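Local coordinates for protein CysE, serine acetyltransferase (Brucella abortus, PDB 4HZD) that binds coenzyme A and probably transfers an acetyl group from acetyl-coenzyme A to L-serine, making O-acetylserine for cysteine biosynthesis, at residues 61-66 with 148-153; 15-20 with 90-95; 129-134 with 138-143. One frame throughout, in Å; residues are numbered along the deposited sequence.

In the fold
All three contacts lie in the helical N-terminal part of the chain or at its junction with the left-handed parallel beta-helix. Interaction 2 joins the start of helix 18-33 to helix 87-101, and interaction 1 the end of helix 51-63 to the end of helix 136-149, so their segments alternate along the chain; their centres are about 24 Å apart and they do not touch. Interaction 3 packs the end of helix 116-132 on helix 136-149, nested inside the loop closed by interaction 1. These two touch, with centres about 15 Å apart, and both reach the third subunit. They therefore combine packing within the chain with assembly, whereas interaction 2 is internal to the subunit.

Interaction 1 of 3, residues 61-66 with 148-153; sequences ERLGHP and SIFQTD
With CG anti to the carbonyl carbon in both Arg62 and Phe150, the two side chains meet, and the bend at chi3 (80°) turns one face of the guanidinium to Phe150 CE1. The contact lies where the helical N-terminal domain hands over to the left-handed beta-helix: helix 51-63 ends against the end of helix 136-149, just before strand 152-154. Arg62 CB meets the ring at its edge, 3.9 Å from Phe150 CE1. Phe150 CE1 in turn lies over the guanidinium, offset toward its rim, but with the planes 53° apart this is no parallel stack. Arginine suits the place because its CB and CD pack against the ring while NH1 hydrogen-bonds His119. Leu63, apolar as this buried spot between helices requires, crosses Phe150 at about a right angle, bringing CD2 to 3.5 Å from Phe150 CE2; the flat ring can thus meet both neighbours. Thr123 of helix 116-132 touches Leu63 and Phe150. Ile149 adds the methyl CG2 of its beta-branch, 3.9 Å from Arg62 O. Gln151, with positive phi, turns back so that NE2 donates to Ser148 O over 2.9 Å, a bent bond (130°) from above the carbonyl plane. Two further bonds hold the last residues of the two helices: Ile149 O accepts from Ser148 OG of the second subunit, and Leu63 O from Arg145 NE.

Interaction 2 of 3, residues 15-20 with 90-95; sequences QVDPIW and VLRVDI
Ile19 lays its CD1 methyl over the backbone of Arg92, 3.6 Å from Arg92 O and 4.0 Å from Arg92 CB, where the start of helix 18-33 packs on helix 87-101 in the all-helical N-terminal domain. Its other branch, CG2, meets CG2 of Ile95 at 3.9 Å, the two side chains sliding past each other in opposite directions. The branched isoleucine thus reaches two successive turns of the facing helix at once. Phe108 touches both isoleucines, and Leu51 touches both Ile19 and Arg92, extending this apolar patch. At its border a salt bridge takes over. Asp17 holds the N-cap position of helix 18-33, and its CG stands anti to the backbone N (chi1 -158°), directing the carboxylate at Arg92. The arginine chain is extended from CG to NE and grips the acid side-on with two nitrogens, one for each oxygen. Arg92 NE meets Asp17 OD1 from above the carboxylate plane, at 2.9 Å and almost straight (178°), while NH2 comes on the syn side of OD2, somewhat out of that plane; both oxygens lie near the guanidinium plane. The two planes are 36° apart, which is why the nitrogens approach out of the carboxylate plane. NH1 forms a salt bridge with Glu52 and a hydrogen bond to Ser88 O, which probably helps hold the guanidinium in position. The bond from Arg92 NH2 to Asp17 OD2 measures 2.8 Å.

Interaction 3 of 3, residues 129-134 with 138-143; sequences WLYKQG and FAYYLQ
Leu130 and Tyr131 meet Phe138, Ala139, Tyr140 and Leu142 in an alpha-alpha hairpin, the end of helix 116-132 folded against the first turns of helix 136-149. Leu130 reaches two side chains with one methyl: its CD1 lies 3.6 Å from Phe138 CD1 and, tighter than usual for two carbons, 3.5 Å from Leu142 CD1. Ala139 suits the closest approach of the backbones, since its lone methyl, CB, fits against Tyr131 CB at 3.8 Å and Leu130 CB at 4.2 Å. Tyr131, with CG anti to the backbone N (chi1 -173°), swings its ring toward Tyr140, whose OH comes to the ring edge, in plane, 3.8 Å from Tyr131 CE1. Further out, Leu126 and Ala127 of helix 116-132 touch Leu142, while Thr76 of helix 70-83 touches Phe138. Tyr140 also meets Tyr105 of the third subunit edge-to-face, so one ring serves both the hairpin and the subunit interface. The reversal itself begins at a Schellman motif, where the backbone angles of Gly134 (phi 81°) leave no room for a CB beside the carbonyl O of Gln133, so glycine suits the place. The same residue's O accepts a hydrogen bond from Asn33 ND2 of the third subunit, and Gly134 N donates to Tyr131 O at 3.1 Å.

Interaction 1 of 3, residues 61-66 with 148-153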
ATOM      1  N   GLU A  61       5.751  11.299  -4.730  1.00 20.04           N
ATOM      2  CA  GLU A  61       5.070  10.020  -5.010  1.00 21.18           C
ATOM      3  C   GLU A  61       6.069   8.941  -5.384  1.00 20.99           C
ATOM      4  O   GLU A  61       5.897   7.783  -5.010  1.00 20.95           O
ATOM      5  CB  GLU A  61       4.022  10.138  -6.151  1.00 22.82           C
ATOM      6  CG  GLU A  61       2.747  10.933  -5.793  1.00 25.80           C
ATOM      7  CD  GLU A  61       2.053  10.433  -4.542  1.00 26.74           C
ATOM      8  OE1 GLU A  61       1.623   9.270  -4.534  1.00 27.10           O
ATOM      9  OE2 GLU A  61       1.983  11.177  -3.535  1.00 28.34           O
ATOM     10  N   ARG A  62       7.113   9.311  -6.124  1.00 20.42           N
ATOM     11  CA  ARG A  62       8.151   8.337  -6.469  1.00 20.33           C
ATOM     12  C   ARG A  62       8.942   7.891  -5.231  1.00 21.30           C
ATOM     13  O   ARG A  62       9.245   6.707  -5.069  1.00 22.23           O
ATOM     14  CB  ARG A  62       9.070   8.898  -7.572  1.00 21.43           C
ATOM     15  CG  ARG A  62       8.318   9.272  -8.864  1.00 17.69           C
ATOM     16  CD  ARG A  62       9.317   9.342 -10.031  1.00 20.78           C
ATOM     17  NE  ARG A  62       9.581   7.982 -10.484  1.00 18.84           N
ATOM     18  CZ  ARG A  62      10.399   7.622 -11.484  1.00 20.43           C
ATOM     19  NH1 ARG A  62      11.138   8.511 -12.135  1.00 17.87           N
ATOM     20  NH2 ARG A  62      10.482   6.344 -11.820  1.00 21.54           N
ATOM     21  N   LEU A  63       9.226   8.825  -4.335  1.00 21.79           N
ATOM     22  CA  LEU A  63      10.052   8.512  -3.141  1.00 22.22           C
ATOM     23  C   LEU A  63       9.211   7.989  -1.986  1.00 22.04           C
ATOM     24  O   LEU A  63       9.740   7.335  -1.068  1.00 23.08           O
ATOM     25  CB  LEU A  63      10.815   9.787  -2.689  1.00 23.31           C
ATOM     26  CG  LEU A  63      11.746  10.443  -3.715  1.00 26.11           C
ATOM     27  CD1 LEU A  63      12.186  11.813  -3.233  1.00 26.44           C
ATOM     28  CD2 LEU A  63      12.927   9.518  -3.995  1.00 25.80           C
ATOM     29  N   GLY A  64       7.919   8.309  -1.981  1.00 21.85           N
ATOM     30  CA  GLY A  64       7.027   7.814  -0.905  1.00 20.96           C
ATOM     31  C   GLY A  64       7.156   6.325  -0.575  1.00 21.64           C
ATOM     32  O   GLY A  64       7.298   5.510  -1.481  1.00 19.99           O
ATOM     33  N   HIS A  65       7.107   5.988   0.720  1.00 21.76           N
ATOM     34  CA  HIS A  65       7.241   4.615   1.246  1.00 22.83           C
ATOM     35  C   HIS A  65       6.528   4.516   2.589  1.00 23.78           C
ATOM     36  O   HIS A  65       6.418   5.516   3.280  1.00 23.04           O
ATOM     37  CB  HIS A  65       8.714   4.323   1.466  1.00 25.29           C
ATOM     38  CG  HIS A  65       9.009   2.879   1.736  1.00 25.59           C
ATOM     39  ND1 HIS A  65       8.999   2.374   2.969  1.00 26.34           N
ATOM     40  CD2 HIS A  65       9.299   1.824   0.874  1.00 28.10           C
ATOM     41  CE1 HIS A  65       9.248   1.052   2.922  1.00 27.34           C
ATOM     42  NE2 HIS A  65       9.454   0.716   1.641  1.00 29.25           N
ATOM     43  N   PRO A  66       6.053   3.308   2.996  1.00 25.53           N
ATOM     44  CA  PRO A  66       5.484   3.241   4.346  1.00 25.26           C
ATOM     45  C   PRO A  66       6.412   3.886   5.408  1.00 26.20           C
ATOM     46  O   PRO A  66       5.928   4.447   6.396  1.00 24.82           O
ATOM     47  CB  PRO A  66       5.262   1.725   4.588  1.00 26.80           C
ATOM     48  CG  PRO A  66       5.603   1.025   3.296  1.00 28.35           C
ATOM     49  CD  PRO A  66       5.847   2.060   2.229  1.00 26.84           C
ATOM     50  N   SER A 148      18.185   4.311  -3.961  1.00 19.26           N
ATOM     51  CA  SER A 148      17.454   3.041  -4.190  1.00 21.25           C
ATOM     52  C   SER A 148      16.466   3.125  -5.349  1.00 20.13           C
ATOM     53  O   SER A 148      16.309   2.162  -6.107  1.00 23.58           O
ATOM     54  CB  SER A 148      16.749   2.563  -2.904  1.00 19.14           C
ATOM     55  OG  SER A 148      15.759   1.607  -3.230  1.00 21.26           O
ATOM     56  N   ILE A 149      15.807   4.272  -5.509  1.00 20.78           N
ATOM     57  CA  ILE A 149      14.727   4.383  -6.502  1.00 21.16           C
ATOM     58  C   ILE A 149      15.174   5.040  -7.796  1.00 21.23           C
ATOM     59  O   ILE A 149      14.688   4.653  -8.871  1.00 19.97           O
ATOM     60  CB  ILE A 149      13.491   5.142  -5.934  1.00 24.14           C
ATOM     61  CG1 ILE A 149      12.936   4.422  -4.706  1.00 27.75           C
ATOM     62  CG2 ILE A 149      12.380   5.299  -6.981  1.00 26.18           C
ATOM     63  CD1 ILE A 149      12.791   2.902  -4.856  1.00 32.17           C
ATOM     64  N   PHE A 150      16.088   6.029  -7.706  1.00 20.05           N
ATOM     65  CA  PHE A 150      16.630   6.667  -8.911  1.00 21.30           C
ATOM     66  C   PHE A 150      18.035   6.172  -9.286  1.00 21.67           C
ATOM     67  O   PHE A 150      18.566   6.566 -10.332  1.00 22.59           O
ATOM     68  CB  PHE A 150      16.624   8.220  -8.801  1.00 19.49           C
ATOM     69  CG  PHE A 150      15.296   8.802  -8.377  1.00 20.53           C
ATOM     70  CD1 PHE A 150      14.068   8.228  -8.804  1.00 19.25           C
ATOM     71  CD2 PHE A 150      15.250   9.950  -7.547  1.00 20.86           C
ATOM     72  CE1 PHE A 150      12.850   8.781  -8.437  1.00 18.20           C
ATOM     73  CE2 PHE A 150      14.017  10.478  -7.146  1.00 19.20           C
ATOM     74  CZ  PHE A 150      12.828   9.906  -7.600  1.00 19.20           C
ATOM     75  N   GLN A 151      18.614   5.332  -8.423  1.00 22.68           N
ATOM     76  CA  GLN A 151      19.989   4.784  -8.581  1.00 21.66           C
ATOM     77  C   GLN A 151      21.053   5.861  -8.670  1.00 21.75           C
ATOM     78  O   GLN A 151      22.098   5.685  -9.339  1.00 24.23           O
ATOM     79  CB  GLN A 151      20.060   3.785  -9.754  1.00 22.53           C
ATOM     80  CG  GLN A 151      19.142   2.565  -9.529  1.00 20.84           C
ATOM     81  CD  GLN A 151      17.671   2.850  -9.840  1.00 19.97           C
ATOM     82  OE1 GLN A 151      17.334   3.376 -10.907  1.00 22.93           O
ATOM     83  NE2 GLN A 151      16.789   2.470  -8.928  1.00 18.21           N
ATOM     84  N   THR A 152      20.785   6.986  -7.997  1.00 21.68           N
ATOM     85  CA  THR A 152      21.671   8.148  -7.979  1.00 20.26           C
ATOM     86  C   THR A 152      22.042   8.352  -6.523  1.00 21.18           C
ATOM     87  O   THR A 152      21.178   8.660  -5.685  1.00 21.33           O
ATOM     88  CB  THR A 152      20.974   9.415  -8.533  1.00 21.58           C
ATOM     89  OG1 THR A 152      19.713   9.562  -7.892  1.00 23.93           O
ATOM     90  CG2 THR A 152      20.672   9.279 -10.044  1.00 22.76           C
ATOM     91  N   ASP A 153      23.305   8.113  -6.204  1.00 20.84           N
ATOM     92  CA  ASP A 153      23.795   8.245  -4.821  1.00 21.70           C
ATOM     93  C   ASP A 153      24.569   9.572  -4.763  1.00 21.94           C
ATOM     94  O   ASP A 153      25.743   9.665  -5.177  1.00 22.91           O
ATOM     95  CB  ASP A 153      24.632   7.015  -4.411  1.00 22.03           C
ATOM     96  CG  ASP A 153      25.286   7.178  -3.075  1.00 24.22           C
ATOM     97  OD1 ASP A 153      25.241   8.321  -2.585  1.00 21.91           O
ATOM     98  OD2 ASP A 153      25.820   6.186  -2.493  1.00 23.13           O
TER

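Interaction 2 of 3, residues 15-20 with 90-95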
ATOM      1  N   GLN A  15       4.278  36.329 -14.865  1.00 40.18           N
ATOM      2  CA  GLN A  15       3.122  35.658 -15.476  1.00 39.48           C
ATOM      3  C   GLN A  15       3.501  34.933 -16.778  1.00 36.72           C
ATOM      4  O   GLN A  15       2.772  34.063 -17.225  1.00 36.66           O
ATOM      5  CB  GLN A  15       1.969  36.632 -15.708  1.00 37.63           C
ATOM      6  N   VAL A  16       4.637  35.284 -17.383  1.00 33.94           N
ATOM      7  CA  VAL A  16       5.150  34.545 -18.544  1.00 33.80           C
ATOM      8  C   VAL A  16       5.751  33.192 -18.057  1.00 33.74           C
ATOM      9  O   VAL A  16       6.676  33.157 -17.241  1.00 31.42           O
ATOM     10  CB  VAL A  16       6.189  35.372 -19.379  1.00 35.62           C
ATOM     11  CG1 VAL A  16       6.773  34.536 -20.521  1.00 34.30           C
ATOM     12  CG2 VAL A  16       5.572  36.655 -19.942  1.00 36.92           C
ATOM     13  N   ASP A  17       5.196  32.086 -18.541  1.00 30.95           N
ATOM     14  CA  ASP A  17       5.594  30.751 -18.092  1.00 28.15           C
ATOM     15  C   ASP A  17       5.304  29.720 -19.180  1.00 27.84           C
ATOM     16  O   ASP A  17       4.498  28.811 -18.945  1.00 27.59           O
ATOM     17  CB  ASP A  17       4.814  30.381 -16.810  1.00 28.20           C
ATOM     18  CG  ASP A  17       5.501  29.295 -15.978  1.00 29.91           C
ATOM     19  OD1 ASP A  17       6.497  28.693 -16.403  1.00 27.92           O
ATOM     20  OD2 ASP A  17       5.019  29.026 -14.868  1.00 31.98           O
ATOM     21  N   PRO A  18       5.952  29.833 -20.364  1.00 27.96           N
ATOM     22  CA  PRO A  18       5.593  28.898 -21.430  1.00 28.35           C
ATOM     23  C   PRO A  18       5.863  27.435 -21.079  1.00 26.76           C
ATOM     24  O   PRO A  18       5.221  26.549 -21.669  1.00 29.42           O
ATOM     25  CB  PRO A  18       6.470  29.341 -22.622  1.00 29.88           C
ATOM     26  CG  PRO A  18       7.589  30.103 -21.994  1.00 29.57           C
ATOM     27  CD  PRO A  18       6.952  30.816 -20.833  1.00 28.38           C
ATOM     28  N   ILE A  19       6.787  27.174 -20.144  1.00 25.79           N
ATOM     29  CA  ILE A  19       7.113  25.788 -19.770  1.00 25.32           C
ATOM     30  C   ILE A  19       5.899  25.156 -19.089  1.00 25.47           C
ATOM     31  O   ILE A  19       5.458  24.098 -19.508  1.00 24.85           O
ATOM     32  CB  ILE A  19       8.416  25.644 -18.922  1.00 25.42           C
ATOM     33  CG1 ILE A  19       9.677  25.995 -19.748  1.00 28.78           C
ATOM     34  CG2 ILE A  19       8.560  24.214 -18.375  1.00 24.61           C
ATOM     35  CD1 ILE A  19      10.943  26.280 -18.909  1.00 27.28           C
ATOM     36  N   TRP A  20       5.340  25.823 -18.076  1.00 25.43           N
ATOM     37  CA  TRP A  20       4.122  25.315 -17.378  1.00 25.25           C
ATOM     38  C   TRP A  20       2.925  25.195 -18.281  1.00 25.64           C
ATOM     39  O   TRP A  20       2.150  24.220 -18.199  1.00 26.63           O
ATOM     40  CB  TRP A  20       3.797  26.241 -16.224  1.00 25.43           C
ATOM     41  CG  TRP A  20       2.585  25.903 -15.376  1.00 25.59           C
ATOM     42  CD1 TRP A  20       1.628  26.790 -14.907  1.00 28.00           C
ATOM     43  CD2 TRP A  20       2.188  24.581 -14.832  1.00 25.50           C
ATOM     44  NE1 TRP A  20       0.699  26.146 -14.114  1.00 28.53           N
ATOM     45  CE2 TRP A  20       0.976  24.816 -14.031  1.00 27.15           C
ATOM     46  CE3 TRP A  20       2.697  23.277 -14.924  1.00 25.83           C
ATOM     47  CZ2 TRP A  20       0.326  23.783 -13.363  1.00 27.25           C
ATOM     48  CZ3 TRP A  20       2.044  22.248 -14.241  1.00 25.21           C
ATOM     49  CH2 TRP A  20       0.867  22.491 -13.498  1.00 24.61           C
ATOM     50  N   VAL A  90      15.395  27.596 -11.002  1.00 24.22           N
ATOM     51  CA  VAL A  90      16.345  26.480 -11.133  1.00 23.29           C
ATOM     52  C   VAL A  90      15.652  25.284 -11.804  1.00 23.74           C
ATOM     53  O   VAL A  90      16.188  24.716 -12.768  1.00 24.29           O
ATOM     54  CB  VAL A  90      16.971  26.071  -9.782  1.00 24.44           C
ATOM     55  CG1 VAL A  90      17.779  24.790  -9.902  1.00 24.22           C
ATOM     56  CG2 VAL A  90      17.838  27.188  -9.185  1.00 23.44           C
ATOM     57  N   LEU A  91      14.450  24.920 -11.349  1.00 22.73           N
ATOM     58  CA  LEU A  91      13.802  23.702 -11.888  1.00 24.30           C
ATOM     59  C   LEU A  91      13.413  23.892 -13.376  1.00 22.23           C
ATOM     60  O   LEU A  91      13.449  22.951 -14.167  1.00 24.51           O
ATOM     61  CB  LEU A  91      12.594  23.260 -11.016  1.00 25.76           C
ATOM     62  CG  LEU A  91      11.316  24.092 -11.037  1.00 26.56           C
ATOM     63  CD1 LEU A  91      10.494  23.736 -12.263  1.00 29.13           C
ATOM     64  CD2 LEU A  91      10.487  23.945  -9.757  1.00 27.71           C
ATOM     65  N   ARG A  92      13.010  25.105 -13.727  1.00 23.20           N
ATOM     66  CA  ARG A  92      12.725  25.504 -15.109  1.00 22.12           C
ATOM     67  C   ARG A  92      13.965  25.470 -16.030  1.00 22.32           C
ATOM     68  O   ARG A  92      13.874  25.032 -17.190  1.00 22.79           O
ATOM     69  CB  ARG A  92      12.045  26.896 -15.147  1.00 23.89           C
ATOM     70  CG  ARG A  92      10.507  26.846 -14.980  1.00 23.94           C
ATOM     71  CD  ARG A  92       9.910  28.231 -14.686  1.00 24.85           C
ATOM     72  NE  ARG A  92       8.478  28.187 -14.324  1.00 24.99           N
ATOM     73  CZ  ARG A  92       7.987  27.914 -13.101  1.00 26.78           C
ATOM     74  NH1 ARG A  92       8.783  27.597 -12.082  1.00 26.69           N
ATOM     75  NH2 ARG A  92       6.670  27.935 -12.898  1.00 26.94           N
ATOM     76  N   VAL A  93      15.105  25.931 -15.533  1.00 23.41           N
ATOM     77  CA  VAL A  93      16.353  25.799 -16.310  1.00 24.95           C
ATOM     78  C   VAL A  93      16.768  24.310 -16.437  1.00 25.17           C
ATOM     79  O   VAL A  93      17.245  23.878 -17.495  1.00 23.87           O
ATOM     80  CB  VAL A  93      17.503  26.705 -15.816  1.00 27.44           C
ATOM     81  CG1 VAL A  93      17.090  28.166 -15.907  1.00 29.37           C
ATOM     82  CG2 VAL A  93      17.896  26.401 -14.393  1.00 30.48           C
ATOM     83  N   ASP A  94      16.543  23.524 -15.380  1.00 23.97           N
ATOM     84  CA  ASP A  94      16.839  22.082 -15.433  1.00 23.37           C
ATOM     85  C   ASP A  94      15.951  21.367 -16.452  1.00 23.96           C
ATOM     86  O   ASP A  94      16.406  20.471 -17.174  1.00 25.45           O
ATOM     87  CB  ASP A  94      16.705  21.426 -14.049  1.00 21.99           C
ATOM     88  CG  ASP A  94      17.825  21.786 -13.095  1.00 22.84           C
ATOM     89  OD1 ASP A  94      18.868  22.363 -13.495  1.00 23.80           O
ATOM     90  OD2 ASP A  94      17.674  21.486 -11.899  1.00 23.26           O
ATOM     91  N   ILE A  95      14.676  21.758 -16.504  1.00 26.45           N
ATOM     92  CA  ILE A  95      13.733  21.240 -17.498  1.00 22.82           C
ATOM     93  C   ILE A  95      14.150  21.659 -18.919  1.00 25.07           C
ATOM     94  O   ILE A  95      14.183  20.832 -19.850  1.00 21.69           O
ATOM     95  CB  ILE A  95      12.284  21.718 -17.198  1.00 22.42           C
ATOM     96  CG1 ILE A  95      11.704  21.018 -15.962  1.00 20.41           C
ATOM     97  CG2 ILE A  95      11.369  21.494 -18.407  1.00 20.59           C
ATOM     98  CD1 ILE A  95      10.334  21.580 -15.576  1.00 20.20           C
TER

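Interaction 3 of 3, residues 129-134 with 138-143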
ATOM      1  N   TRP A 129      19.490  21.354   1.133  1.00 24.14           N
ATOM      2  CA  TRP A 129      18.883  22.346   2.017  1.00 24.59           C
ATOM      3  C   TRP A 129      18.660  21.811   3.456  1.00 25.72           C
ATOM      4  O   TRP A 129      19.052  22.456   4.473  1.00 21.84           O
ATOM      5  CB  TRP A 129      17.585  22.851   1.366  1.00 23.37           C
ATOM      6  CG  TRP A 129      16.887  23.895   2.200  1.00 25.03           C
ATOM      7  CD1 TRP A 129      17.326  25.194   2.498  1.00 26.15           C
ATOM      8  CD2 TRP A 129      15.645  23.732   2.956  1.00 24.31           C
ATOM      9  NE1 TRP A 129      16.426  25.824   3.326  1.00 26.41           N
ATOM     10  CE2 TRP A 129      15.409  25.004   3.644  1.00 25.13           C
ATOM     11  CE3 TRP A 129      14.732  22.691   3.125  1.00 24.96           C
ATOM     12  CZ2 TRP A 129      14.304  25.197   4.448  1.00 25.87           C
ATOM     13  CZ3 TRP A 129      13.611  22.902   3.922  1.00 24.60           C
ATOM     14  CH2 TRP A 129      13.401  24.129   4.564  1.00 26.69           C
ATOM     15  N   LEU A 130      18.015  20.637   3.552  1.00 23.24           N
ATOM     16  CA  LEU A 130      17.775  19.975   4.849  1.00 23.80           C
ATOM     17  C   LEU A 130      19.078  19.781   5.614  1.00 24.42           C
ATOM     18  O   LEU A 130      19.134  20.042   6.817  1.00 26.34           O
ATOM     19  CB  LEU A 130      17.074  18.599   4.650  1.00 22.63           C
ATOM     20  CG  LEU A 130      15.636  18.768   4.150  1.00 22.57           C
ATOM     21  CD1 LEU A 130      15.014  17.426   3.838  1.00 21.81           C
ATOM     22  CD2 LEU A 130      14.768  19.493   5.176  1.00 22.68           C
ATOM     23  N   TYR A 131      20.121  19.326   4.904  1.00 25.95           N
ATOM     24  CA  TYR A 131      21.431  19.032   5.513  1.00 26.62           C
ATOM     25  C   TYR A 131      22.011  20.321   6.116  1.00 25.92           C
ATOM     26  O   TYR A 131      22.437  20.326   7.274  1.00 24.20           O
ATOM     27  CB  TYR A 131      22.369  18.409   4.476  1.00 26.77           C
ATOM     28  CG  TYR A 131      23.715  17.899   4.971  1.00 27.93           C
ATOM     29  CD1 TYR A 131      23.832  16.666   5.617  1.00 26.74           C
ATOM     30  CD2 TYR A 131      24.877  18.654   4.787  1.00 28.94           C
ATOM     31  CE1 TYR A 131      25.059  16.208   6.056  1.00 26.17           C
ATOM     32  CE2 TYR A 131      26.124  18.192   5.215  1.00 27.77           C
ATOM     33  CZ  TYR A 131      26.206  16.973   5.844  1.00 27.23           C
ATOM     34  OH  TYR A 131      27.451  16.496   6.233  1.00 29.06           O
ATOM     35  N   LYS A 132      21.929  21.417   5.363  1.00 25.14           N
ATOM     36  CA  LYS A 132      22.441  22.733   5.830  1.00 28.31           C
ATOM     37  C   LYS A 132      21.621  23.258   7.011  1.00 28.47           C
ATOM     38  O   LYS A 132      22.106  24.069   7.799  1.00 26.78           O
ATOM     39  CB  LYS A 132      22.411  23.785   4.704  1.00 28.85           C
ATOM     40  CG  LYS A 132      23.442  23.613   3.599  1.00 35.97           C
ATOM     41  CD  LYS A 132      22.986  24.238   2.267  1.00 39.51           C
ATOM     42  CE  LYS A 132      21.791  25.218   2.356  1.00 43.96           C
ATOM     43  NZ  LYS A 132      21.256  25.756   1.042  1.00 39.39           N
ATOM     44  N   GLN A 133      20.376  22.805   7.135  1.00 28.84           N
ATOM     45  CA  GLN A 133      19.509  23.244   8.250  1.00 29.56           C
ATOM     46  C   GLN A 133      19.761  22.433   9.532  1.00 30.70           C
ATOM     47  O   GLN A 133      19.116  22.661  10.539  1.00 33.80           O
ATOM     48  CB  GLN A 133      18.035  23.221   7.850  1.00 32.38           C
ATOM     49  CG  GLN A 133      17.652  24.192   6.739  1.00 33.17           C
ATOM     50  CD  GLN A 133      17.848  25.655   7.124  1.00 38.27           C
ATOM     51  OE1 GLN A 133      18.768  26.322   6.640  1.00 39.54           O
ATOM     52  NE2 GLN A 133      16.988  26.157   8.004  1.00 39.87           N
ATOM     53  N   GLY A 134      20.702  21.499   9.494  1.00 27.96           N
ATOM     54  CA  GLY A 134      20.932  20.575  10.632  1.00 30.01           C
ATOM     55  C   GLY A 134      19.961  19.390  10.676  1.00 32.25           C
ATOM     56  O   GLY A 134      19.944  18.619  11.648  1.00 31.82           O
ATOM     57  N   PHE A 138      16.895  13.624   7.902  1.00 23.37           N
ATOM     58  CA  PHE A 138      16.010  13.770   6.761  1.00 21.49           C
ATOM     59  C   PHE A 138      16.859  13.728   5.482  1.00 20.73           C
ATOM     60  O   PHE A 138      16.516  13.056   4.510  1.00 19.47           O
ATOM     61  CB  PHE A 138      15.186  15.055   6.840  1.00 23.17           C
ATOM     62  CG  PHE A 138      13.795  14.914   6.233  1.00 26.00           C
ATOM     63  CD1 PHE A 138      13.616  14.351   4.956  1.00 23.59           C
ATOM     64  CD2 PHE A 138      12.673  15.354   6.927  1.00 27.20           C
ATOM     65  CE1 PHE A 138      12.356  14.214   4.400  1.00 24.89           C
ATOM     66  CE2 PHE A 138      11.409  15.201   6.390  1.00 24.43           C
ATOM     67  CZ  PHE A 138      11.249  14.657   5.110  1.00 25.98           C
ATOM     68  N   ALA A 139      17.967  14.459   5.487  1.00 20.25           N
ATOM     69  CA  ALA A 139      18.810  14.528   4.290  1.00 21.91           C
ATOM     70  C   ALA A 139      19.349  13.136   3.890  1.00 20.43           C
ATOM     71  O   ALA A 139      19.285  12.746   2.719  1.00 21.50           O
ATOM     72  CB  ALA A 139      19.940  15.538   4.496  1.00 20.56           C
ATOM     73  N   TYR A 140      19.834  12.365   4.862  1.00 20.66           N
ATOM     74  CA  TYR A 140      20.381  11.039   4.559  1.00 21.60           C
ATOM     75  C   TYR A 140      19.270  10.106   4.092  1.00 21.09           C
ATOM     76  O   TYR A 140      19.476   9.245   3.218  1.00 21.44           O
ATOM     77  CB  TYR A 140      21.083  10.408   5.769  1.00 23.99           C
ATOM     78  CG  TYR A 140      22.363  11.081   6.235  1.00 26.61           C
ATOM     79  CD1 TYR A 140      23.258  11.690   5.329  1.00 26.79           C
ATOM     80  CD2 TYR A 140      22.692  11.091   7.597  1.00 26.87           C
ATOM     81  CE1 TYR A 140      24.431  12.304   5.799  1.00 29.07           C
ATOM     82  CE2 TYR A 140      23.851  11.690   8.055  1.00 26.01           C
ATOM     83  CZ  TYR A 140      24.717  12.292   7.168  1.00 28.14           C
ATOM     84  OH  TYR A 140      25.861  12.878   7.687  1.00 26.60           O
ATOM     85  N   TYR A 141      18.080  10.279   4.668  1.00 19.19           N
ATOM     86  CA  TYR A 141      16.950   9.485   4.251  1.00 19.76           C
ATOM     87  C   TYR A 141      16.640   9.727   2.775  1.00 18.86           C
ATOM     88  O   TYR A 141      16.363   8.791   2.024  1.00 19.78           O
ATOM     89  CB  TYR A 141      15.686   9.711   5.141  1.00 19.43           C
ATOM     90  CG  TYR A 141      14.575   8.841   4.670  1.00 21.20           C
ATOM     91  CD1 TYR A 141      14.511   7.498   5.049  1.00 19.81           C
ATOM     92  CD2 TYR A 141      13.629   9.312   3.748  1.00 21.26           C
ATOM     93  CE1 TYR A 141      13.512   6.671   4.577  1.00 22.51           C
ATOM     94  CE2 TYR A 141      12.619   8.475   3.269  1.00 21.98           C
ATOM     95  CZ  TYR A 141      12.579   7.158   3.677  1.00 22.69           C
ATOM     96  OH  TYR A 141      11.607   6.302   3.233  1.00 25.61           O
ATOM     97  N   LEU A 142      16.592  10.980   2.363  1.00 18.78           N
ATOM     98  CA  LEU A 142      16.359  11.271   0.961  1.00 18.77           C
ATOM     99  C   LEU A 142      17.483  10.705   0.041  1.00 18.93           C
ATOM    100  O   LEU A 142      17.213  10.097  -1.028  1.00 19.68           O
ATOM    101  CB  LEU A 142      16.259  12.807   0.787  1.00 19.14           C
ATOM    102  CG  LEU A 142      14.962  13.434   1.331  1.00 19.98           C
ATOM    103  CD1 LEU A 142      15.133  14.950   1.378  1.00 19.48           C
ATOM    104  CD2 LEU A 142      13.785  13.022   0.460  1.00 19.80           C
ATOM    105  N   GLN A 143      18.735  10.904   0.448  1.00 19.27           N
ATOM    106  CA  GLN A 143      19.896  10.360  -0.281  1.00 19.44           C
ATOM    107  C   GLN A 143      19.738   8.845  -0.454  1.00 20.60           C
ATOM    108  O   GLN A 143      19.943   8.314  -1.543  1.00 21.52           O
ATOM    109  CB  GLN A 143      21.219  10.630   0.453  1.00 18.65           C
ATOM    110  CG  GLN A 143      22.422   9.930  -0.190  1.00 17.81           C
ATOM    111  CD  GLN A 143      23.675   9.956   0.687  1.00 20.51           C
ATOM    112  OE1 GLN A 143      23.609  10.308   1.869  1.00 22.25           O
ATOM    113  NE2 GLN A 143      24.825   9.629   0.099  1.00 19.13           N
TER